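PDB 4QOL: catalase, which breaks down hydrogen peroxide to water and oxygen at a buried heme, and also shows peroxidase-like activity toward phenolic substrates. Local coordinates for residues A[198-203]-A[328-333]; A[316-321]-A[334-339]. All coordinates share one frame; numbering follows the deposited sequence.

Contact 1. Residues A[198-203]-A[328-333]; sequences GVHTFR and SEDKLL. With HEM (protoporphyrin IX containing Fe), chain E.
The carboxylate of D330 is gripped at both oxygens. H200 ND1 donates to D330 OD2 over 2.7 Å, a nearly straight bond (163°) lying close to the imidazole plane, yet it meets the carboxylate from above; the two planes stand 78° apart. A water that accepts from T201 N also donates to OD2. The other oxygen caps helix 331-348: D330 OD1 takes L333 N at 3.0 Å, while its bond from L332 N is weak. With CG anti to the backbone N, D330 serves ring and helix start together, and these donors would favour its ionised form. Beside it, S328 OG donates to T201 O at 2.7 Å and accepts from D330 N, forming an ST turn; S328 N is buried without a partner. Farther out, the extended R203 chain presents its guanidinium side-on, so that NE and NH2 (3.1 Å) both donate to E329 OE1 in a salt bridge. E329 reaches there through a bend at chi2.

Packing also holds the imidazole from one face and its edge. L333 CB lies over the centre of one H200 face, 3.6 Å from the centroid and 8° off its normal, a CH-pi contact, while L332 CD2 sits at the ring edge. L333 CD2 reaches F202 CE1 at 3.7 Å. An alanine in place of H200 would probably leave D330 OD2 short of a donor and weaken the fixing of R336, whose NH1 bonds to H200 NE2. V199 CG2 touches the heme vinyl carbon CBC at 3.4 Å. On the other vinyl, heme CBB lies 3.6 Å from L332 CD1. The chain D330–H200–R336 matches the Asp-His-Arg network on the proximal side of catalase hemes.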
loop_
_atom_site.group_PDB
_atom_site.type_symbol
_atom_site.label_atom_id
_atom_site.label_comp_id
_atom_site.label_asym_id
_atom_site.label_seq_id
_atom_site.Cartn_x
_atom_site.Cartn_y
_atom_site.Cartn_z
ATOM N N GLY A 198 27.906 -18.464 5.813
ATOM C CA GLY A 198 27.660 -17.017 5.687
ATOM C C GLY A 198 27.909 -16.536 4.274
ATOM O O GLY A 198 27.410 -15.454 3.902
ATOM N N VAL A 199 28.638 -17.358 3.476
ATOM C CA VAL A 199 29.026 -17.060 2.079
ATOM C C VAL A 199 30.026 -15.946 1.961
ATOM O O VAL A 199 31.196 -16.201 1.625
ATOM C CB VAL A 199 27.801 -16.823 1.117
ATOM C CG1 VAL A 199 28.257 -16.504 -0.310
ATOM C CG2 VAL A 199 26.903 -18.046 1.104
ATOM N N HIS A 200 29.660 -14.713 2.333
ATOM C CA HIS A 200 30.605 -13.624 2.289
ATOM C C HIS A 200 31.631 -13.678 3.395
ATOM O O HIS A 200 31.390 -14.208 4.473
ATOM C CB HIS A 200 29.920 -12.259 2.473
ATOM C CG HIS A 200 28.699 -12.052 1.607
ATOM N ND1 HIS A 200 28.809 -11.814 0.260
ATOM C CD2 HIS A 200 27.378 -11.999 1.898
ATOM C CE1 HIS A 200 27.588 -11.694 -0.277
ATOM N NE2 HIS A 200 26.699 -11.835 0.686
ATOM N N THR A 201 32.767 -13.119 3.069
ATOM C CA THR A 201 33.754 -12.586 4.041
ATOM C C THR A 201 33.131 -11.384 4.727
ATOM O O THR A 201 32.548 -10.507 4.086
ATOM C CB THR A 201 34.991 -12.180 3.309
ATOM O OG1 THR A 201 35.523 -13.331 2.594
ATOM C CG2 THR A 201 36.028 -11.619 4.267
ATOM N N PHE A 202 33.219 -11.374 6.063
ATOM C CA PHE A 202 32.918 -10.218 6.848
ATOM C C PHE A 202 34.200 -9.742 7.565
ATOM O O PHE A 202 35.242 -10.361 7.464
ATOM C CB PHE A 202 31.850 -10.587 7.900
ATOM C CG PHE A 202 30.531 -10.916 7.289
ATOM C CD1 PHE A 202 29.622 -9.872 6.971
ATOM C CD2 PHE A 202 30.216 -12.203 6.928
ATOM C CE1 PHE A 202 28.408 -10.187 6.291
ATOM C CE2 PHE A 202 29.013 -12.507 6.288
ATOM C CZ PHE A 202 28.139 -11.520 5.961
ATOM N N ARG A 203 34.053 -8.676 8.274
ATOM C CA ARG A 203 35.150 -8.132 9.095
ATOM C C ARG A 203 34.812 -8.310 10.566
ATOM O O ARG A 203 33.714 -7.874 10.997
ATOM C CB ARG A 203 35.342 -6.656 8.774
ATOM C CG ARG A 203 35.991 -6.371 7.432
ATOM C CD ARG A 203 36.241 -4.839 7.318
ATOM N NE ARG A 203 37.030 -4.604 6.134
ATOM C CZ ARG A 203 38.210 -3.986 6.082
ATOM N NH1 ARG A 203 38.750 -3.373 7.127
ATOM N NH2 ARG A 203 38.805 -3.932 4.921
ATOM N N SER A 328 32.352 -6.632 4.785
ATOM C CA SER A 328 33.510 -6.441 3.970
ATOM C C SER A 328 33.122 -5.658 2.711
ATOM O O SER A 328 31.914 -5.458 2.396
ATOM C CB SER A 328 34.128 -7.762 3.568
ATOM O OG SER A 328 33.373 -8.438 2.538
ATOM N N GLU A 329 34.151 -5.408 1.914
ATOM C CA GLU A 329 34.045 -4.763 0.599
ATOM C C GLU A 329 33.387 -5.577 -0.535
ATOM O O GLU A 329 33.149 -5.046 -1.615
ATOM C CB GLU A 329 35.464 -4.288 0.249
ATOM C CG GLU A 329 36.501 -5.394 0.485
ATOM C CD GLU A 329 37.235 -5.506 1.918
ATOM O OE1 GLU A 329 36.766 -5.299 3.069
ATOM O OE2 GLU A 329 38.423 -5.944 1.921
ATOM N N ASP A 330 33.032 -6.822 -0.265
ATOM C CA ASP A 330 32.407 -7.726 -1.232
ATOM C C ASP A 330 31.219 -6.986 -1.934
ATOM O O ASP A 330 30.326 -6.556 -1.233
ATOM C CB ASP A 330 31.997 -8.961 -0.419
ATOM C CG ASP A 330 31.159 -10.011 -1.210
ATOM O OD1 ASP A 330 30.338 -9.610 -2.033
ATOM O OD2 ASP A 330 31.210 -11.201 -0.824
ATOM N N LYS A 331 31.220 -6.892 -3.290
ATOM C CA LYS A 331 30.347 -5.987 -3.952
ATOM C C LYS A 331 28.910 -6.605 -4.034
ATOM O O LYS A 331 27.972 -5.888 -4.291
ATOM C CB LYS A 331 30.792 -5.664 -5.385
ATOM C CG LYS A 331 32.132 -4.947 -5.488
ATOM C CD LYS A 331 32.473 -4.647 -6.953
ATOM C CE LYS A 331 33.932 -4.263 -7.082
ATOM N NZ LYS A 331 34.234 -4.005 -8.500
ATOM N N LEU A 332 28.840 -7.919 -3.848
ATOM C CA LEU A 332 27.546 -8.632 -3.785
ATOM C C LEU A 332 26.911 -8.308 -2.409
ATOM O O LEU A 332 25.769 -7.793 -2.366
ATOM C CB LEU A 332 27.812 -10.124 -3.982
ATOM C CG LEU A 332 26.513 -10.936 -4.176
ATOM C CD1 LEU A 332 25.908 -10.669 -5.552
ATOM C CD2 LEU A 332 26.858 -12.372 -3.954
ATOM N N LEU A 333 27.698 -8.447 -1.349
ATOM C CA LEU A 333 27.248 -8.040 0.024
ATOM C C LEU A 333 26.809 -6.575 0.078
ATOM O O LEU A 333 25.766 -6.256 0.657
ATOM C CB LEU A 333 28.325 -8.296 1.027
ATOM C CG LEU A 333 28.072 -7.810 2.459
ATOM C CD1 LEU A 333 26.822 -8.422 3.057
ATOM C CD2 LEU A 333 29.316 -8.154 3.324
HETATM C CHA HEM E . 15.878 -13.180 0.784
HETATM C CHB HEM E . 17.979 -9.923 -2.134
HETATM C CHC HEM E . 22.075 -12.755 -2.205
HETATM C CHD HEM E . 20.088 -15.502 1.258
HETATM C C1A HEM E . 16.090 -12.079 -0.031
HETATM C C2A HEM E . 15.120 -11.071 -0.338
HETATM C C3A HEM E . 15.714 -10.158 -1.153
HETATM C C4A HEM E . 17.039 -10.590 -1.348
HETATM C CMA HEM E . 15.228 -8.858 -1.725
HETATM C CAA HEM E . 13.729 -11.044 0.210
HETATM C CBA HEM E . 13.873 -10.689 1.705
HETATM C CGA HEM E . 12.561 -10.442 2.350
HETATM O O1A HEM E . 12.522 -10.399 3.597
HETATM O O2A HEM E . 11.541 -10.177 1.674
HETATM C C1B HEM E . 19.266 -10.473 -2.392
HETATM C C2B HEM E . 20.208 -9.821 -3.250
HETATM C C3B HEM E . 21.339 -10.594 -3.300
HETATM C C4B HEM E . 21.118 -11.736 -2.400
HETATM C CMB HEM E . 19.960 -8.510 -3.952
HETATM C CAB HEM E . 22.600 -10.358 -4.003
HETATM C CBB HEM E . 22.862 -9.138 -4.479
HETATM C C1C HEM E . 21.883 -13.754 -1.250
HETATM C C2C HEM E . 22.904 -14.517 -0.730
HETATM C C3C HEM E . 22.339 -15.305 0.224
HETATM C C4C HEM E . 20.970 -14.972 0.355
HETATM C CMC HEM E . 24.326 -14.508 -1.248
HETATM C CAC HEM E . 23.042 -16.181 1.100
HETATM C CBC HEM E . 24.308 -15.897 1.356
HETATM C C1D HEM E . 18.766 -15.047 1.371
HETATM C C2D HEM E . 17.818 -15.689 2.283
HETATM C C3D HEM E . 16.634 -15.083 2.149
HETATM C C4D HEM E . 16.869 -14.046 1.150
HETATM C CMD HEM E . 18.190 -16.845 3.163
HETATM C CAD HEM E . 15.351 -15.374 2.887
HETATM C CBD HEM E . 15.472 -14.665 4.255
HETATM C CGD HEM E . 14.194 -15.012 4.962
HETATM O O1D HEM E . 14.148 -16.098 5.527
HETATM O O2D HEM E . 13.209 -14.226 4.980
HETATM N NA HEM E . 17.305 -11.757 -0.643
HETATM N NB HEM E . 19.869 -11.584 -1.931
HETATM N NC HEM E . 20.724 -13.976 -0.540
HETATM N ND HEM E . 18.170 -14.063 0.705
HETATM FE FE HEM E . 18.990 -12.877 -0.561
HETATM O O HOH W 1 33.402 -12.325 0.392
#

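Contact 2. Residues A[316-321]-A[334-339]; sequences FTPSAL and QGRLFS. With HEM (protoporphyrin IX containing Fe), chain E.
The side chain of R336 leaves helix 331-348 and runs along the heme. R336 CB lies 3.9 Å from P318 CG. The next carbon, R336 CG, meets heme C3B at 3.5 Å, and R336 CD comes over the bridging heme carbon CHC at 3.6 Å. A bend at chi3 (72°) then brings R336 NE to 3.4 Å from heme C1C. At R336 CZ the guanidinium is sandwiched: heme C2C lies over the centre of one face, and P318 CG over the centre of the opposite face, 3.4 Å from R336 CZ. R336 NH2 ends 3.3 Å from heme C4C and bonds to Y340 OH and V128 O.

This is the proximal side of the catalase heme pocket, where, as in related catalases, a tyrosine one helical turn beyond the arginine, here Y340, is probably the axial ligand. The R336 cation next to that oxygen would then favour the phenolate.

P318 is the second residue of a type I beta turn from T317 to A320. S319 OG, in the crowded position between backbone N and carbonyl carbon, donates to L337 O at 2.8 Å, in the carbonyl plane and on a lone pair. The same hydroxyl, S319 OG, accepts from T317 OG1 at 2.7 Å, so a short relay ties turn to helix, while L337 CD2 packs against S319 CB.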
loop_
_atom_site.group_PDB
_atom_site.type_symbol
_atom_site.label_atom_id
_atom_site.label_comp_id
_atom_site.label_asym_id
_atom_site.label_seq_id
_atom_site.Cartn_x
_atom_site.Cartn_y
_atom_site.Cartn_z
ATOM N N PHE A 316 14.940 -10.402 7.794
ATOM C CA PHE A 316 16.360 -10.479 8.059
ATOM C C PHE A 316 17.075 -9.536 7.130
ATOM O O PHE A 316 16.692 -9.419 5.955
ATOM C CB PHE A 316 16.895 -11.881 7.786
ATOM C CG PHE A 316 16.200 -12.990 8.529
ATOM C CD1 PHE A 316 15.045 -13.545 8.041
ATOM C CD2 PHE A 316 16.712 -13.507 9.684
ATOM C CE1 PHE A 316 14.437 -14.600 8.706
ATOM C CE2 PHE A 316 16.096 -14.536 10.377
ATOM C CZ PHE A 316 14.948 -15.095 9.852
ATOM N N THR A 317 18.192 -8.928 7.568
ATOM C CA THR A 317 19.080 -8.189 6.662
ATOM C C THR A 317 20.558 -8.362 6.973
ATOM O O THR A 317 20.937 -8.347 8.145
ATOM C CB THR A 317 18.738 -6.713 6.587
ATOM O OG1 THR A 317 19.645 -6.071 5.711
ATOM C CG2 THR A 317 18.747 -6.039 7.930
ATOM N N PRO A 318 21.440 -8.506 5.935
ATOM C CA PRO A 318 22.902 -8.623 6.211
ATOM C C PRO A 318 23.445 -7.340 6.841
ATOM O O PRO A 318 24.467 -7.417 7.441
ATOM C CB PRO A 318 23.526 -8.931 4.823
ATOM C CG PRO A 318 22.398 -9.544 4.062
ATOM C CD PRO A 318 21.144 -8.829 4.520
ATOM N N SER A 319 22.737 -6.227 6.672
ATOM C CA SER A 319 23.092 -4.953 7.313
ATOM C C SER A 319 22.642 -4.837 8.723
ATOM O O SER A 319 22.990 -3.886 9.367
ATOM C CB SER A 319 22.613 -3.743 6.507
ATOM O OG SER A 319 21.249 -3.881 6.093
ATOM N N ALA A 320 22.047 -5.860 9.306
ATOM C CA ALA A 320 21.764 -5.849 10.747
ATOM C C ALA A 320 23.027 -6.390 11.435
ATOM O O ALA A 320 23.101 -7.550 11.854
ATOM C CB ALA A 320 20.553 -6.783 11.037
ATOM N N LEU A 321 23.999 -5.537 11.555
ATOM C CA LEU A 321 25.318 -5.876 12.135
ATOM C C LEU A 321 25.394 -5.337 13.544
ATOM O O LEU A 321 24.656 -4.395 13.875
ATOM C CB LEU A 321 26.380 -5.260 11.242
ATOM C CG LEU A 321 26.480 -5.828 9.826
ATOM C CD1 LEU A 321 27.132 -4.874 8.840
ATOM C CD2 LEU A 321 27.183 -7.164 9.811
ATOM N N GLN A 334 27.583 -5.708 -0.531
ATOM C CA GLN A 334 27.262 -4.307 -0.468
ATOM C C GLN A 334 25.820 -3.978 -0.906
ATOM O O GLN A 334 25.152 -3.183 -0.277
ATOM C CB GLN A 334 28.285 -3.468 -1.241
ATOM C CG GLN A 334 29.699 -3.531 -0.680
ATOM C CD GLN A 334 29.977 -2.571 0.442
ATOM O OE1 GLN A 334 29.699 -1.383 0.325
ATOM N NE2 GLN A 334 30.479 -3.066 1.535
ATOM N N GLY A 335 25.389 -4.544 -2.011
ATOM C CA GLY A 335 24.039 -4.351 -2.465
ATOM C C GLY A 335 23.005 -4.907 -1.519
ATOM O O GLY A 335 21.899 -4.356 -1.391
ATOM N N ARG A 336 23.301 -6.057 -0.939
ATOM C CA ARG A 336 22.352 -6.702 0.016
ATOM C C ARG A 336 22.073 -5.826 1.159
ATOM O O ARG A 336 20.986 -5.790 1.706
ATOM C CB ARG A 336 22.912 -8.059 0.493
ATOM C CG ARG A 336 23.075 -9.118 -0.597
ATOM C CD ARG A 336 23.681 -10.415 -0.042
ATOM N NE ARG A 336 22.683 -11.126 0.796
ATOM C CZ ARG A 336 22.963 -12.011 1.730
ATOM N NH1 ARG A 336 24.194 -12.282 1.992
ATOM N NH2 ARG A 336 22.004 -12.619 2.407
ATOM N N LEU A 337 23.105 -5.077 1.592
ATOM C CA LEU A 337 22.934 -4.199 2.725
ATOM C C LEU A 337 21.734 -3.245 2.507
ATOM O O LEU A 337 21.049 -2.900 3.462
ATOM C CB LEU A 337 24.195 -3.321 2.913
ATOM C CG LEU A 337 25.519 -4.066 3.131
ATOM C CD1 LEU A 337 26.727 -3.101 3.184
ATOM C CD2 LEU A 337 25.442 -4.895 4.411
ATOM N N PHE A 338 21.567 -2.804 1.287
ATOM C CA PHE A 338 20.425 -1.949 0.858
ATOM C C PHE A 338 19.119 -2.756 0.605
ATOM O O PHE A 338 18.062 -2.359 1.073
ATOM C CB PHE A 338 20.786 -1.135 -0.388
ATOM C CG PHE A 338 19.585 -0.497 -1.033
ATOM C CD1 PHE A 338 18.949 0.539 -0.371
ATOM C CD2 PHE A 338 19.023 -1.000 -2.179
ATOM C CE1 PHE A 338 17.786 1.069 -0.876
ATOM C CE2 PHE A 338 17.885 -0.406 -2.737
ATOM C CZ PHE A 338 17.292 0.633 -2.083
ATOM N N SER A 339 19.204 -3.837 -0.208
ATOM C CA SER A 339 18.045 -4.470 -0.799
ATOM C C SER A 339 17.126 -5.079 0.245
ATOM O O SER A 339 15.902 -5.015 0.082
ATOM C CB SER A 339 18.504 -5.497 -1.863
ATOM O OG SER A 339 17.437 -6.380 -2.223
HETATM C CHA HEM E . 15.878 -13.180 0.784
HETATM C CHB HEM E . 17.979 -9.923 -2.134
HETATM C CHC HEM E . 22.075 -12.755 -2.205
HETATM C CHD HEM E . 20.088 -15.502 1.258
HETATM C C1A HEM E . 16.090 -12.079 -0.031
HETATM C C2A HEM E . 15.120 -11.071 -0.338
HETATM C C3A HEM E . 15.714 -10.158 -1.153
HETATM C C4A HEM E . 17.039 -10.590 -1.348
HETATM C CMA HEM E . 15.228 -8.858 -1.725
HETATM C CAA HEM E . 13.729 -11.044 0.210
HETATM C CBA HEM E . 13.873 -10.689 1.705
HETATM C CGA HEM E . 12.561 -10.442 2.350
HETATM O O1A HEM E . 12.522 -10.399 3.597
HETATM O O2A HEM E . 11.541 -10.177 1.674
HETATM C C1B HEM E . 19.266 -10.473 -2.392
HETATM C C2B HEM E . 20.208 -9.821 -3.250
HETATM C C3B HEM E . 21.339 -10.594 -3.300
HETATM C C4B HEM E . 21.118 -11.736 -2.400
HETATM C CMB HEM E . 19.960 -8.510 -3.952
HETATM C CAB HEM E . 22.600 -10.358 -4.003
HETATM C CBB HEM E . 22.862 -9.138 -4.479
HETATM C C1C HEM E . 21.883 -13.754 -1.250
HETATM C C2C HEM E . 22.904 -14.517 -0.730
HETATM C C3C HEM E . 22.339 -15.305 0.224
HETATM C C4C HEM E . 20.970 -14.972 0.355
HETATM C CMC HEM E . 24.326 -14.508 -1.248
HETATM C CAC HEM E . 23.042 -16.181 1.100
HETATM C CBC HEM E . 24.308 -15.897 1.356
HETATM C C1D HEM E . 18.766 -15.047 1.371
HETATM C C2D HEM E . 17.818 -15.689 2.283
HETATM C C3D HEM E . 16.634 -15.083 2.149
HETATM C C4D HEM E . 16.869 -14.046 1.150
HETATM C CMD HEM E . 18.190 -16.845 3.163
HETATM C CAD HEM E . 15.351 -15.374 2.887
HETATM C CBD HEM E . 15.472 -14.665 4.255
HETATM C CGD HEM E . 14.194 -15.012 4.962
HETATM O O1D HEM E . 14.148 -16.098 5.527
HETATM O O2D HEM E . 13.209 -14.226 4.980
HETATM N NA HEM E . 17.305 -11.757 -0.643
HETATM N NB HEM E . 19.869 -11.584 -1.931
HETATM N NC HEM E . 20.724 -13.976 -0.540
HETATM N ND HEM E . 18.170 -14.063 0.705
HETATM FE FE HEM E . 18.990 -12.877 -0.561
#

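Overall arrangement
Segment 198-203 runs into strand 202-205, which pairs antiparallel with strand 325-327, and contact 1 extends that meeting to the start of helix 331-348, closing a loop of 124 residues that holds both sheet strands and helices. Segment 316-321 lies inside that loop; its partner 334-339 lies beyond 328-333, so the two contacts cross rather than nest. Contact 2 has just 12 residues between its segments, including strand 325-327. The centres of the two contacts are about 10 Å apart, and both use one helix, contact 1 its N-terminal end and contact 2 the residues directly after. Together they tie the sheet and the loop after helix 307-312 to that helix, and each touches the heme.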